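Local coordinates for fiber protein (Duck adenovirus 1, PDB 6ITX) that probably attaches the virus to receptors on the host cell through the C-terminal head domain, the part modelled here, at residues C166-R171 against G256-N261; P173-S178 against C251-G256. All blocks are in the same frame, centred on the assembly; numbering follows the deposited sequence.

Contact 1 of 2, residues C166-R171 against G256-N261; sequences CPFSAR and GATTLN
F168 and L260 carry this contact, the phenylalanine ring lying against the leucine while the two side chains run past each other in opposite directions. With chi1 at 56°, CG of F168 stands between its own backbone N and carbonyl carbon, which turns the ring toward 256-261. Starting at the root, F168 CB is 4.0 Å from L260 CD1, and F168 CG comes to 3.6 Å from the same methyl. F168 CD1 and CD2 each lie 3.9 Å from L260 CD1, and farther out the leucine CB takes over: F168 CE1 and CZ both meet it, and L260 CB sits 3.7 Å from the ring centroid, 17° off the normal, a CH-pi contact over the face. N261 O lies near the ring plane, at the edge by F168 CE2. Over the opposite face, offset toward the rim as L260 CB is, comes C166 SG from the same loop.

A second, more exposed touch joins R171 to T258. The two side chains cross at about a right angle, with R171 CG 3.8 Å from T258 CG2. D172, the next residue after R171, accepts a hydrogen bond from A257 N and a weak one from T258 OG1, and the side chain of N261 bonds to A198 and R207.

The loop after strand 160-165, opening with a type I turn C166-S169, thus packs on the loop joining strands 241-253 and 262-271 of the fibre head. Its direct chemistry is mostly apolar, ring and aliphatic carbon with one carbonyl oxygen at the ring edge, while neighbouring residues supply the hydrogen bonds.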
loop_
_atom_site.group_PDB
_atom_site.type_symbol
_atom_site.label_atom_id
_atom_site.label_comp_id
_atom_site.label_asym_id
_atom_site.label_seq_id
_atom_site.Cartn_x
_atom_site.Cartn_y
_atom_site.Cartn_z
ATOM N N CYS A 166 0.461 -19.996 -6.206
ATOM C CA CYS A 166 -0.068 -21.157 -5.497
ATOM C C CYS A 166 0.927 -21.578 -4.428
ATOM O O CYS A 166 1.691 -22.535 -4.617
ATOM C CB CYS A 166 -0.361 -22.310 -6.453
ATOM S SG CYS A 166 -1.370 -23.572 -5.669
ATOM N N PRO A 167 0.943 -20.894 -3.288
ATOM C CA PRO A 167 1.871 -21.287 -2.211
ATOM C C PRO A 167 1.639 -22.697 -1.692
ATOM O O PRO A 167 2.531 -23.258 -1.044
ATOM C CB PRO A 167 1.622 -20.232 -1.118
ATOM C CG PRO A 167 0.335 -19.584 -1.467
ATOM C CD PRO A 167 0.129 -19.718 -2.944
ATOM N N PHE A 168 0.475 -23.289 -1.962
ATOM C CA PHE A 168 0.151 -24.653 -1.558
ATOM C C PHE A 168 0.167 -25.608 -2.753
ATOM O O PHE A 168 -0.551 -26.612 -2.769
ATOM C CB PHE A 168 -1.207 -24.689 -0.855
ATOM C CG PHE A 168 -2.319 -24.107 -1.679
ATOM C CD1 PHE A 168 -3.037 -24.905 -2.563
ATOM C CD2 PHE A 168 -2.630 -22.756 -1.594
ATOM C CE1 PHE A 168 -4.047 -24.375 -3.332
ATOM C CE2 PHE A 168 -3.645 -22.217 -2.360
ATOM C CZ PHE A 168 -4.355 -23.028 -3.228
ATOM N N SER A 169 0.976 -25.298 -3.768
ATOM C CA SER A 169 1.055 -26.143 -4.954
ATOM C C SER A 169 1.562 -27.553 -4.659
ATOM O O SER A 169 1.410 -28.431 -5.517
ATOM C CB SER A 169 1.963 -25.503 -6.000
ATOM O OG SER A 169 3.310 -25.440 -5.549
ATOM N N ALA A 170 2.172 -27.799 -3.493
ATOM C CA ALA A 170 2.664 -29.149 -3.220
ATOM C C ALA A 170 1.504 -30.093 -2.912
ATOM O O ALA A 170 1.487 -31.242 -3.379
ATOM C CB ALA A 170 3.679 -29.126 -2.077
ATOM N N ARG A 171 0.509 -29.605 -2.158
ATOM C CA ARG A 171 -0.715 -30.351 -1.889
ATOM C C ARG A 171 -1.712 -30.249 -3.038
ATOM O O ARG A 171 -2.553 -31.135 -3.208
ATOM C CB ARG A 171 -1.349 -29.831 -0.588
ATOM C CG ARG A 171 -2.762 -30.317 -0.306
ATOM C CD ARG A 171 -3.038 -30.333 1.197
ATOM N NE ARG A 171 -1.953 -29.697 1.953
ATOM C CZ ARG A 171 -1.105 -30.344 2.753
ATOM N NH1 ARG A 171 -0.142 -29.682 3.396
ATOM N NH2 ARG A 171 -1.220 -31.658 2.914
ATOM N N GLY A 256 -9.794 -28.509 -8.788
ATOM C CA GLY A 256 -8.740 -28.695 -7.815
ATOM C C GLY A 256 -9.002 -29.860 -6.868
ATOM O O GLY A 256 -10.053 -30.503 -6.875
ATOM N N ALA A 257 -7.993 -30.118 -6.028
ATOM C CA ALA A 257 -8.025 -31.196 -5.052
ATOM C C ALA A 257 -8.256 -30.716 -3.624
ATOM O O ALA A 257 -8.506 -31.548 -2.742
ATOM C CB ALA A 257 -6.716 -32.003 -5.106
ATOM N N THR A 258 -8.172 -29.409 -3.372
ATOM C CA THR A 258 -8.391 -28.869 -2.037
ATOM C C THR A 258 -9.224 -27.589 -2.116
ATOM O O THR A 258 -9.312 -26.935 -3.158
ATOM C CB THR A 258 -7.059 -28.605 -1.301
ATOM O OG1 THR A 258 -6.120 -27.984 -2.190
ATOM C CG2 THR A 258 -6.467 -29.919 -0.757
ATOM N N THR A 259 -9.844 -27.258 -0.977
ATOM C CA THR A 259 -10.748 -26.127 -0.757
ATOM C C THR A 259 -10.039 -24.747 -0.761
ATOM O O THR A 259 -10.695 -23.731 -0.487
ATOM C CB THR A 259 -11.484 -26.343 0.582
ATOM O OG1 THR A 259 -12.119 -25.129 1.012
ATOM C CG2 THR A 259 -10.506 -26.817 1.663
ATOM N N LEU A 260 -8.743 -24.687 -1.080
ATOM C CA LEU A 260 -7.909 -23.538 -0.753
ATOM C C LEU A 260 -7.934 -22.471 -1.844
ATOM O O LEU A 260 -8.157 -22.761 -3.024
ATOM C CB LEU A 260 -6.468 -23.983 -0.537
ATOM C CG LEU A 260 -6.201 -24.878 0.660
ATOM C CD1 LEU A 260 -4.711 -24.857 0.970
ATOM C CD2 LEU A 260 -7.032 -24.413 1.853
ATOM N N ASN A 261 -7.654 -21.228 -1.435
ATOM C CA ASN A 261 -7.668 -20.064 -2.319
ATOM C C ASN A 261 -6.246 -19.739 -2.763
ATOM O O ASN A 261 -5.362 -19.529 -1.923
ATOM C CB ASN A 261 -8.261 -18.838 -1.618
ATOM C CG ASN A 261 -9.737 -18.975 -1.317
ATOM O OD1 ASN A 261 -10.484 -19.631 -2.039
ATOM N ND2 ASN A 261 -10.168 -18.326 -0.252
#

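Contact 2 of 2, residues P173-S178 against C251-G256; sequences PTANLS and CTVNTG
The backbone bond from L177 N to A175 O, at 2.6 Å, links the two residues of 173-178 that pack on V253. The side chains of L177 and V253 reach toward each other tip to tip. L177 CD1 comes within 3.6 Å of V253 CG1, and L177 CD2 is 3.8 Å from V253 CG2, so both branches of the leucine bear on both branches of the valine.

V253 also serves a second neighbour. Its chi1 of -162° sets CG1 anti to the backbone N and CG2 anti to the carbonyl carbon; CG1 is thereby given mainly to L177, whereas CG2 reaches A175 as well, at 3.9 Å from A175 CB. One valine methyl therefore lies against both A175 and L177. Two turns bring these residues to it: P173-A175 forms a 3-10 turn with N176 N bonded to P173 O, and N176 is the centre of an inverse gamma turn running from A175 to L177.

Toward the exposed end the contact becomes looser and more polar. T174 OG1 lies 3.6 Å from T255 O, too far to count as a hydrogen bond, and 3.8 Å from G256 CA, so the hydroxyl merely rests against the turn that follows the strand. Deeper in, L177 also packs on V164 and L210, and the next residue, S178, has its OG bonded to both V164 N and F111 O.

What results is a 3-10 turn followed by an inverse gamma turn, with A175 and L177 packed on V253, the last residue of strand 241-253; the two turns belong to the connection between strands 160-165 and 184-187 of the beta-rich fibre head.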
loop_
_atom_site.group_PDB
_atom_site.type_symbol
_atom_site.label_atom_id
_atom_site.label_comp_id
_atom_site.label_asym_id
_atom_site.label_seq_id
_atom_site.Cartn_x
_atom_site.Cartn_y
_atom_site.Cartn_z
ATOM N N PRO A 173 -1.203 -29.460 -6.773
ATOM C CA PRO A 173 -0.452 -29.131 -7.995
ATOM C C PRO A 173 -1.290 -28.564 -9.125
ATOM O O PRO A 173 -0.756 -27.797 -9.929
ATOM C CB PRO A 173 0.158 -30.479 -8.404
ATOM C CG PRO A 173 0.113 -31.326 -7.188
ATOM C CD PRO A 173 -1.049 -30.871 -6.383
ATOM N N THR A 174 -2.564 -28.930 -9.255
ATOM C CA THR A 174 -3.285 -28.485 -10.444
ATOM C C THR A 174 -3.674 -27.017 -10.379
ATOM O O THR A 174 -4.099 -26.457 -11.396
ATOM C CB THR A 174 -4.544 -29.329 -10.693
ATOM O OG1 THR A 174 -5.434 -29.238 -9.573
ATOM C CG2 THR A 174 -4.167 -30.777 -10.961
ATOM N N ALA A 175 -3.545 -26.387 -9.219
ATOM C CA ALA A 175 -3.804 -24.966 -9.116
ATOM C C ALA A 175 -2.586 -24.133 -9.474
ATOM O O ALA A 175 -2.728 -22.934 -9.718
ATOM C CB ALA A 175 -4.280 -24.615 -7.703
ATOM N N ASN A 176 -1.401 -24.742 -9.530
ATOM C CA ASN A 176 -0.182 -24.033 -9.890
ATOM C C ASN A 176 -0.199 -23.688 -11.371
ATOM O O ASN A 176 0.693 -24.103 -12.124
ATOM C CB ASN A 176 1.043 -24.869 -9.540
ATOM C CG ASN A 176 2.271 -24.027 -9.330
ATOM O OD1 ASN A 176 2.218 -22.813 -9.478
ATOM N ND2 ASN A 176 3.379 -24.657 -8.957
ATOM N N LEU A 177 -1.213 -22.920 -11.792
ATOM C CA LEU A 177 -1.389 -22.615 -13.210
ATOM C C LEU A 177 -0.188 -21.908 -13.816
ATOM O O LEU A 177 0.056 -22.041 -15.017
ATOM C CB LEU A 177 -2.632 -21.761 -13.424
ATOM C CG LEU A 177 -3.980 -22.460 -13.585
ATOM C CD1 LEU A 177 -4.088 -23.699 -12.720
ATOM C CD2 LEU A 177 -5.081 -21.471 -13.258
ATOM N N SER A 178 0.563 -21.139 -13.031
ATOM C CA SER A 178 1.704 -20.430 -13.601
ATOM C C SER A 178 2.981 -21.246 -13.541
ATOM O O SER A 178 3.996 -20.825 -14.103
ATOM C CB SER A 178 1.908 -19.084 -12.897
ATOM O OG SER A 178 0.820 -18.203 -13.160
ATOM N N CYS A 251 -8.211 -16.488 -6.030
ATOM C CA CYS A 251 -8.797 -17.294 -7.090
ATOM C C CYS A 251 -8.884 -18.753 -6.672
ATOM O O CYS A 251 -8.212 -19.210 -5.736
ATOM C CB CYS A 251 -7.973 -17.206 -8.365
ATOM S SG CYS A 251 -6.317 -17.807 -8.008
ATOM N N THR A 252 -9.717 -19.477 -7.409
ATOM C CA THR A 252 -9.862 -20.917 -7.307
ATOM C C THR A 252 -9.881 -21.494 -8.714
ATOM O O THR A 252 -10.411 -20.874 -9.647
ATOM C CB THR A 252 -11.134 -21.297 -6.540
ATOM O OG1 THR A 252 -10.992 -22.632 -6.057
ATOM C CG2 THR A 252 -12.373 -21.215 -7.425
ATOM N N VAL A 253 -9.286 -22.662 -8.883
ATOM C CA VAL A 253 -9.219 -23.265 -10.208
ATOM C C VAL A 253 -10.237 -24.395 -10.294
ATOM O O VAL A 253 -10.379 -25.197 -9.360
ATOM C CB VAL A 253 -7.791 -23.740 -10.533
ATOM C CG1 VAL A 253 -7.633 -23.948 -12.032
ATOM C CG2 VAL A 253 -6.773 -22.707 -10.060
ATOM N N ASN A 254 -10.906 -24.479 -11.452
ATOM C CA ASN A 254 -12.175 -25.197 -11.584
ATOM C C ASN A 254 -12.116 -26.606 -11.014
ATOM O O ASN A 254 -13.082 -27.059 -10.380
ATOM C CB ASN A 254 -12.597 -25.239 -13.064
ATOM C CG ASN A 254 -14.076 -25.581 -13.250
ATOM O OD1 ASN A 254 -14.588 -26.542 -12.657
ATOM N ND2 ASN A 254 -14.775 -24.774 -14.049
ATOM N N THR A 255 -10.989 -27.301 -11.192
ATOM C CA THR A 255 -10.920 -28.742 -10.943
ATOM C C THR A 255 -9.760 -29.083 -9.993
ATOM O O THR A 255 -8.868 -29.868 -10.309
ATOM C CB THR A 255 -10.811 -29.454 -12.286
ATOM O OG1 THR A 255 -9.955 -28.690 -13.146
ATOM C CG2 THR A 255 -12.190 -29.588 -12.947
ATOM N N GLY A 256 -9.794 -28.509 -8.788
ATOM C CA GLY A 256 -8.740 -28.695 -7.815
ATOM C C GLY A 256 -9.002 -29.860 -6.868
ATOM O O GLY A 256 -10.053 -30.503 -6.875
#

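In the fold
Leaving strand 160-165, the chain enters a long loop that supplies first 166-171 and then 173-178, before strand 184-187 begins. Both pieces pack against the same later region: residues 251-256 hold the end of strand 241-253, and the loop residues 256-261 lead directly into strand 262-271. Contact 1 therefore closes the outer loop, across 84 intervening residues, and contact 2 is nested inside it, across 72. G256 belongs to both, and the centres are about 7 Å apart. The contacts also touch each other, C166 SG packing on A175 CB at 3.7 Å. Together they lay the 160-165 to 184-187 connection against the end of strand 241-253 and the loop leading from it to its antiparallel partner, 262-271.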